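Uncharacterized protein (Thermus thermophilus HB8, PDB 6SCE) is a DNA nuclease of type III CRISPR defence, activated when it binds a cyclic oligoadenylate. Local coordinates at residues R114-P119 with L187-W192; L138-Y143 with F181-G186. All blocks are in the same frame, centred on the assembly; numbering follows the deposited sequence.

Contact 1: R114-P119 with L187-W192; sequences RALEAP and LPYWYW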
loop_
_atom_site.group_PDB
_atom_site.type_symbol
_atom_site.label_atom_id
_atom_site.label_comp_id
_atom_site.label_asym_id
_atom_site.label_seq_id
_atom_site.Cartn_x
_atom_site.Cartn_y
_atom_site.Cartn_z
ATOM N N ARG A 114 -15.252 3.904 2.891
ATOM C CA ARG A 114 -15.549 5.341 2.804
ATOM C C ARG A 114 -15.540 5.996 4.197
ATOM O O ARG A 114 -16.287 5.600 5.097
ATOM C CB ARG A 114 -16.896 5.540 2.093
ATOM C CG ARG A 114 -17.432 6.982 2.114
ATOM C CD ARG A 114 -16.566 8.018 1.426
ATOM N NE ARG A 114 -16.339 7.861 -0.020
ATOM C CZ ARG A 114 -17.198 8.120 -1.001
ATOM N NH1 ARG A 114 -18.448 8.530 -0.754
ATOM N NH2 ARG A 114 -16.803 7.970 -2.256
ATOM N N ALA A 115 -14.650 6.961 4.376
ATOM C CA ALA A 115 -14.484 7.656 5.635
ATOM C C ALA A 115 -15.782 8.276 6.108
ATOM O O ALA A 115 -16.552 8.799 5.295
ATOM C CB ALA A 115 -13.410 8.749 5.509
ATOM N N LEU A 116 -16.003 8.156 7.412
ATOM C CA LEU A 116 -17.155 8.654 8.138
ATOM C C LEU A 116 -18.484 7.992 7.822
ATOM O O LEU A 116 -19.526 8.454 8.288
ATOM C CB LEU A 116 -17.277 10.186 7.995
ATOM C CG LEU A 116 -16.166 11.012 8.619
ATOM C CD1 LEU A 116 -16.499 12.490 8.459
ATOM C CD2 LEU A 116 -15.964 10.684 10.077
ATOM N N GLU A 117 -18.484 6.903 7.055
ATOM C CA GLU A 117 -19.716 6.131 6.860
ATOM C C GLU A 117 -19.690 4.854 7.668
ATOM O O GLU A 117 -18.624 4.399 8.044
ATOM C CB GLU A 117 -19.894 5.796 5.407
ATOM C CG GLU A 117 -20.404 6.973 4.592
ATOM C CD GLU A 117 -20.964 6.545 3.254
ATOM O OE1 GLU A 117 -21.064 5.329 3.000
ATOM O OE2 GLU A 117 -21.276 7.439 2.441
ATOM N N ALA A 118 -20.843 4.262 7.935
ATOM C CA ALA A 118 -20.856 2.922 8.494
ATOM C C ALA A 118 -20.526 1.963 7.355
ATOM O O ALA A 118 -20.834 2.249 6.184
ATOM C CB ALA A 118 -22.216 2.572 9.079
ATOM N N PRO A 119 -19.938 0.815 7.683
ATOM C CA PRO A 119 -19.733 -0.207 6.626
ATOM C C PRO A 119 -21.047 -0.681 6.031
ATOM O O PRO A 119 -22.099 -0.524 6.668
ATOM C CB PRO A 119 -19.071 -1.367 7.366
ATOM C CG PRO A 119 -18.530 -0.775 8.611
ATOM C CD PRO A 119 -19.446 0.360 8.986
ATOM N N LEU A 187 -15.677 2.150 12.266
ATOM C CA LEU A 187 -14.364 2.311 11.678
ATOM C C LEU A 187 -13.393 3.013 12.618
ATOM O O LEU A 187 -13.818 3.847 13.453
ATOM C CB LEU A 187 -14.465 3.078 10.361
ATOM C CG LEU A 187 -15.246 2.438 9.213
ATOM C CD1 LEU A 187 -15.261 3.441 8.069
ATOM C CD2 LEU A 187 -14.599 1.127 8.830
ATOM N N PRO A 188 -12.098 2.632 12.543
ATOM C CA PRO A 188 -11.076 3.188 13.403
ATOM C C PRO A 188 -10.372 4.382 12.788
ATOM O O PRO A 188 -10.098 4.398 11.585
ATOM C CB PRO A 188 -10.091 2.027 13.547
ATOM C CG PRO A 188 -10.169 1.362 12.214
ATOM C CD PRO A 188 -11.536 1.575 11.673
ATOM N N TYR A 189 -10.011 5.314 13.665
ATOM C CA TYR A 189 -9.308 6.552 13.329
ATOM C C TYR A 189 -8.269 6.799 14.411
ATOM O O TYR A 189 -8.519 6.531 15.581
ATOM C CB TYR A 189 -10.283 7.733 13.281
ATOM C CG TYR A 189 -11.407 7.551 12.296
ATOM C CD1 TYR A 189 -12.536 6.817 12.636
ATOM C CD2 TYR A 189 -11.342 8.098 11.029
ATOM C CE1 TYR A 189 -13.567 6.623 11.742
ATOM C CE2 TYR A 189 -12.380 7.928 10.121
ATOM C CZ TYR A 189 -13.488 7.183 10.480
ATOM O OH TYR A 189 -14.500 6.986 9.570
ATOM N N TRP A 190 -7.096 7.267 14.012
ATOM C CA TRP A 190 -6.018 7.630 14.939
ATOM C C TRP A 190 -5.877 9.150 14.735
ATOM O O TRP A 190 -5.533 9.616 13.662
ATOM C CB TRP A 190 -4.760 6.881 14.577
ATOM C CG TRP A 190 -3.563 7.066 15.474
ATOM C CD1 TRP A 190 -2.299 7.372 15.076
ATOM C CD2 TRP A 190 -3.514 6.947 16.900
ATOM N NE1 TRP A 190 -1.450 7.455 16.163
ATOM C CE2 TRP A 190 -2.176 7.203 17.297
ATOM C CE3 TRP A 190 -4.464 6.660 17.875
ATOM C CZ2 TRP A 190 -1.770 7.175 18.629
ATOM C CZ3 TRP A 190 -4.063 6.632 19.217
ATOM C CH2 TRP A 190 -2.724 6.871 19.574
ATOM N N TYR A 191 -6.251 9.888 15.762
ATOM C CA TYR A 191 -6.475 11.330 15.657
ATOM C C TYR A 191 -5.425 12.067 16.481
ATOM O O TYR A 191 -5.264 11.833 17.669
ATOM C CB TYR A 191 -7.876 11.636 16.135
ATOM C CG TYR A 191 -8.318 13.077 16.037
ATOM C CD1 TYR A 191 -8.083 13.971 17.081
ATOM C CD2 TYR A 191 -9.010 13.535 14.938
ATOM C CE1 TYR A 191 -8.517 15.294 17.016
ATOM C CE2 TYR A 191 -9.429 14.865 14.865
ATOM C CZ TYR A 191 -9.199 15.718 15.920
ATOM O OH TYR A 191 -9.633 17.020 15.814
ATOM N N TRP A 192 -4.723 12.969 15.812
ATOM C CA TRP A 192 -3.549 13.678 16.360
ATOM C C TRP A 192 -4.018 14.714 17.368
ATOM O O TRP A 192 -4.907 15.506 17.079
ATOM C CB TRP A 192 -2.828 14.328 15.188
ATOM C CG TRP A 192 -1.700 15.325 15.402
ATOM C CD1 TRP A 192 -1.804 16.579 15.923
ATOM C CD2 TRP A 192 -0.333 15.175 14.986
ATOM N NE1 TRP A 192 -0.579 17.206 15.883
ATOM C CE2 TRP A 192 0.339 16.372 15.307
ATOM C CE3 TRP A 192 0.382 14.160 14.364
ATOM C CZ2 TRP A 192 1.712 16.570 15.033
ATOM C CZ3 TRP A 192 1.729 14.345 14.100
ATOM C CH2 TRP A 192 2.383 15.556 14.438
HETATM O O HOH W 1 -16.873 6.049 10.223
#
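A type II beta turn, Arg114 to Glu117, in the connection between antiparallel strands 105-111 and 120-125 of the Rossmann-like, probably CARF-type, N-terminal sheet meets the first half of strand 187-192, which belongs to a different sheet. Tyr189 bridges the two. Its CB points toward the turn, with CG anti to the carbonyl carbon (chi1 -58°). Along its length the side chain lies beside His184 and Leu225, and the ring packs edge-to-face with Phe164. Near the tip, Leu116 crosses the tyrosine at about a right angle, its CD2 lying 4.3 Å from Tyr189 CZ. The hydroxyl completes the reach: Tyr189 OH accepts the backbone N-H of Leu116 over 2.9 Å, the N-H···O angle being 155° and the donor sitting at the ring edge, near its plane. Tyr189 OH in turn donates to a water 2.6 Å away, in the plane of the ring, and that water donates to Glu117 O, so two polar backbone atoms of the turn are served through one phenol. Within the turn, Glu117 N reaches Arg114 O at 3.2 Å. Glu117 sends its carboxylate to Arg120, while Arg114 pairs with Glu324. Leu187 fills the adjoining position, two residues earlier on the strand: its CD2 packs against the Pro119 ring, and its CD1 rests 3.5 Å from Glu117 O and 3.8 Å from Arg114 O.

Contact 2: L138-Y143 with F181-G186; sequences LTLEEY and FVVHRG. With nucleotides of chain B.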
loop_
_atom_site.group_PDB
_atom_site.type_symbol
_atom_site.label_atom_id
_atom_site.label_comp_id
_atom_site.label_asym_id
_atom_site.label_seq_id
_atom_site.Cartn_x
_atom_site.Cartn_y
_atom_site.Cartn_z
ATOM N N LEU A 138 -18.626 -2.479 14.453
ATOM C CA LEU A 138 -17.832 -2.774 15.626
ATOM C C LEU A 138 -17.800 -1.555 16.582
ATOM O O LEU A 138 -17.689 -0.384 16.154
ATOM C CB LEU A 138 -16.399 -3.172 15.244
ATOM C CG LEU A 138 -16.166 -4.670 14.999
ATOM C CD1 LEU A 138 -17.138 -5.253 14.001
ATOM C CD2 LEU A 138 -14.715 -4.881 14.576
ATOM N N THR A 139 -17.856 -1.861 17.857
ATOM C CA THR A 139 -17.775 -0.860 18.917
ATOM C C THR A 139 -16.320 -0.621 19.267
ATOM O O THR A 139 -15.414 -1.368 18.887
ATOM C CB THR A 139 -18.494 -1.361 20.187
ATOM O OG1 THR A 139 -17.786 -2.495 20.700
ATOM C CG2 THR A 139 -19.974 -1.724 19.884
ATOM N N LEU A 140 -16.076 0.417 20.039
ATOM C CA LEU A 140 -14.739 0.688 20.525
ATOM C C LEU A 140 -14.235 -0.480 21.327
ATOM O O LEU A 140 -13.068 -0.861 21.221
ATOM C CB LEU A 140 -14.688 1.995 21.329
ATOM C CG LEU A 140 -13.246 2.397 21.682
ATOM C CD1 LEU A 140 -13.015 3.894 21.621
ATOM C CD2 LEU A 140 -12.814 1.834 23.031
ATOM N N GLU A 141 -15.102 -1.070 22.148
ATOM C CA GLU A 141 -14.652 -2.169 22.994
ATOM C C GLU A 141 -14.271 -3.392 22.150
ATOM O O GLU A 141 -13.336 -4.115 22.484
ATOM C CB GLU A 141 -15.752 -2.572 23.961
ATOM C CG GLU A 141 -15.981 -1.557 25.060
ATOM C CD GLU A 141 -16.566 -0.251 24.582
ATOM O OE1 GLU A 141 -17.366 -0.225 23.587
ATOM O OE2 GLU A 141 -16.186 0.773 25.231
ATOM N N GLU A 142 -15.020 -3.608 21.084
ATOM C CA GLU A 142 -14.697 -4.735 20.141
ATOM C C GLU A 142 -13.337 -4.475 19.467
ATOM O O GLU A 142 -12.506 -5.360 19.399
ATOM C CB GLU A 142 -15.831 -4.913 19.161
ATOM C CG GLU A 142 -17.005 -5.667 19.771
ATOM C CD GLU A 142 -18.271 -5.651 18.960
ATOM O OE1 GLU A 142 -18.501 -4.690 18.195
ATOM O OE2 GLU A 142 -19.075 -6.632 19.080
ATOM N N TYR A 143 -13.101 -3.245 18.979
ATOM C CA TYR A 143 -11.775 -2.919 18.456
ATOM C C TYR A 143 -10.670 -3.047 19.483
ATOM O O TYR A 143 -9.590 -3.509 19.160
ATOM C CB TYR A 143 -11.763 -1.529 17.836
ATOM C CG TYR A 143 -12.246 -1.505 16.434
ATOM C CD1 TYR A 143 -11.503 -2.098 15.419
ATOM C CD2 TYR A 143 -13.434 -0.913 16.096
ATOM C CE1 TYR A 143 -11.920 -2.048 14.109
ATOM C CE2 TYR A 143 -13.850 -0.849 14.779
ATOM C CZ TYR A 143 -13.096 -1.439 13.791
ATOM O OH TYR A 143 -13.537 -1.419 12.466
ATOM N N PHE A 181 -7.484 7.226 19.899
ATOM C CA PHE A 181 -8.037 6.166 19.067
ATOM C C PHE A 181 -9.544 6.339 19.053
ATOM O O PHE A 181 -10.197 6.209 20.103
ATOM C CB PHE A 181 -7.666 4.820 19.680
ATOM C CG PHE A 181 -8.095 3.645 18.842
ATOM C CD1 PHE A 181 -7.387 3.328 17.702
ATOM C CD2 PHE A 181 -9.183 2.859 19.214
ATOM C CE1 PHE A 181 -7.749 2.247 16.907
ATOM C CE2 PHE A 181 -9.547 1.769 18.432
ATOM C CZ PHE A 181 -8.840 1.473 17.281
ATOM N N VAL A 182 -10.110 6.669 17.891
ATOM C CA VAL A 182 -11.515 6.979 17.788
ATOM C C VAL A 182 -12.199 5.889 16.936
ATOM O O VAL A 182 -11.705 5.510 15.873
ATOM C CB VAL A 182 -11.741 8.393 17.160
ATOM C CG1 VAL A 182 -13.205 8.781 17.122
ATOM C CG2 VAL A 182 -10.956 9.458 17.945
ATOM N N VAL A 183 -13.311 5.380 17.426
ATOM C CA VAL A 183 -14.185 4.466 16.647
ATOM C C VAL A 183 -15.501 5.144 16.386
ATOM O O VAL A 183 -16.222 5.545 17.299
ATOM C CB VAL A 183 -14.366 3.113 17.325
ATOM C CG1 VAL A 183 -15.350 2.252 16.546
ATOM C CG2 VAL A 183 -13.014 2.425 17.453
ATOM N N HIS A 184 -15.789 5.318 15.117
ATOM C CA HIS A 184 -16.988 5.991 14.674
ATOM C C HIS A 184 -17.652 5.177 13.590
ATOM O O HIS A 184 -17.018 4.879 12.562
ATOM C CB HIS A 184 -16.640 7.346 14.115
ATOM C CG HIS A 184 -17.833 8.114 13.658
ATOM N ND1 HIS A 184 -18.783 8.598 14.533
ATOM C CD2 HIS A 184 -18.238 8.473 12.421
ATOM C CE1 HIS A 184 -19.728 9.212 13.846
ATOM N NE2 HIS A 184 -19.411 9.170 12.564
ATOM N N ARG A 185 -18.903 4.784 13.860
ATOM C CA ARG A 185 -19.751 4.008 12.961
ATOM C C ARG A 185 -18.979 2.787 12.423
ATOM O O ARG A 185 -18.976 2.506 11.233
ATOM C CB ARG A 185 -20.316 4.863 11.829
ATOM C CG ARG A 185 -21.160 6.042 12.348
ATOM C CD ARG A 185 -21.670 6.946 11.241
ATOM N NE ARG A 185 -22.669 6.289 10.412
ATOM C CZ ARG A 185 -23.076 6.715 9.208
ATOM N NH1 ARG A 185 -22.597 7.832 8.660
ATOM N NH2 ARG A 185 -23.985 6.018 8.532
ATOM N N GLY A 186 -18.297 2.116 13.327
ATOM C CA GLY A 186 -17.629 0.866 12.992
ATOM C C GLY A 186 -16.241 0.948 12.405
ATOM O O GLY A 186 -15.681 -0.096 12.078
ATOM P P A B 2 -7.458 -8.520 5.054
ATOM O OP1 A B 2 -6.530 -8.002 6.106
ATOM O OP2 A B 2 -8.376 -9.688 5.303
ATOM O "O5'" A B 2 -8.373 -7.285 4.593
ATOM C "C5'" A B 2 -9.522 -7.557 3.756
ATOM C "C4'" A B 2 -10.262 -6.269 3.494
ATOM O "O4'" A B 2 -10.827 -5.798 4.747
ATOM C "C3'" A B 2 -9.429 -5.122 2.935
ATOM O "O3'" A B 2 -10.141 -4.410 1.924
ATOM C "C2'" A B 2 -9.231 -4.215 4.146
ATOM O "O2'" A B 2 -9.090 -2.858 3.786
ATOM C "C1'" A B 2 -10.538 -4.433 4.896
ATOM N N9 A B 2 -10.504 -4.083 6.303
ATOM C C8 A B 2 -9.397 -3.960 7.112
ATOM N N7 A B 2 -9.703 -3.567 8.322
ATOM C C5 A B 2 -11.080 -3.402 8.307
ATOM C C6 A B 2 -12.000 -2.984 9.289
ATOM N N6 A B 2 -11.648 -2.566 10.503
ATOM N N1 A B 2 -13.310 -2.977 8.946
ATOM C C2 A B 2 -13.641 -3.301 7.689
ATOM N N3 A B 2 -12.865 -3.696 6.678
ATOM C C4 A B 2 -11.580 -3.717 7.060
HETATM O O HOH W 2 -17.277 -2.329 11.795
HETATM O O HOH W 3 -18.890 1.964 16.217
#
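The chain leading into helix 140-148 runs close to the turn after strand 179-184, with Leu138 CA 4.5 Å from Gly186 CA; the CA-H of Gly186 points at Leu138 O, and two waters each bridge an N-H of one residue to the carbonyl of the other. On the strand side, Val183 is the central apolar side chain. Val183 CG2 lies 3.6 Å from Tyr143 CD2, where the two side chains cross obliquely, and Val183 CB abuts Leu140 CB at 4.2 Å. Tyr143 CB meets the edge of the Phe181 ring at CE2, 4.0 Å away, and Leu138 CD2 sits over one face of the tyrosine ring, offset toward the rim. Tyr143 OH donates to Gly186 O over a short 2.5 Å, from 31° out of the carbonyl plane. Tyr143 OH also accepts an N-H from N6 of A2 of chain B at 3.0 Å, in a nearly straight bond (171°); both partners lie in the plane of the ring, at its edge. A phenylalanine here would lack the hydroxyl and would probably weaken both the hold on the adenine amino group and the link to the turn. Thr139, at the N-cap, and Glu142 close a capping box, Glu142 N donating to Thr139 OG1 at 3.0 Å and Thr139 N to Glu142 OE1, so the arrangement is that of a capped helix start presenting a tyrosine at an adenine-binding site.

How the contacts relate
Along the chain the segments come in the order 114-119, 138-143, 181-186 and 187-192, so contact 2 falls within the span bounded by contact 1. Their centres are 9 Å apart, on the same side of the chain's centre. Strands 179-184 and 187-192 are consecutive, antiparallel neighbours in one mixed sheet, probably hydrogen-bonded through Tyr189 N and Val182 O, and the turn between them touches 114-119 through Arg185. This hairpin is thus met by the strand connection of the N-terminal sheet in contact 1 and by the start of helix 140-148 in contact 2. Both contacts lie close to the bound nucleotides, so they join parts of the fold that border what is probably the cyclic oligoadenylate site.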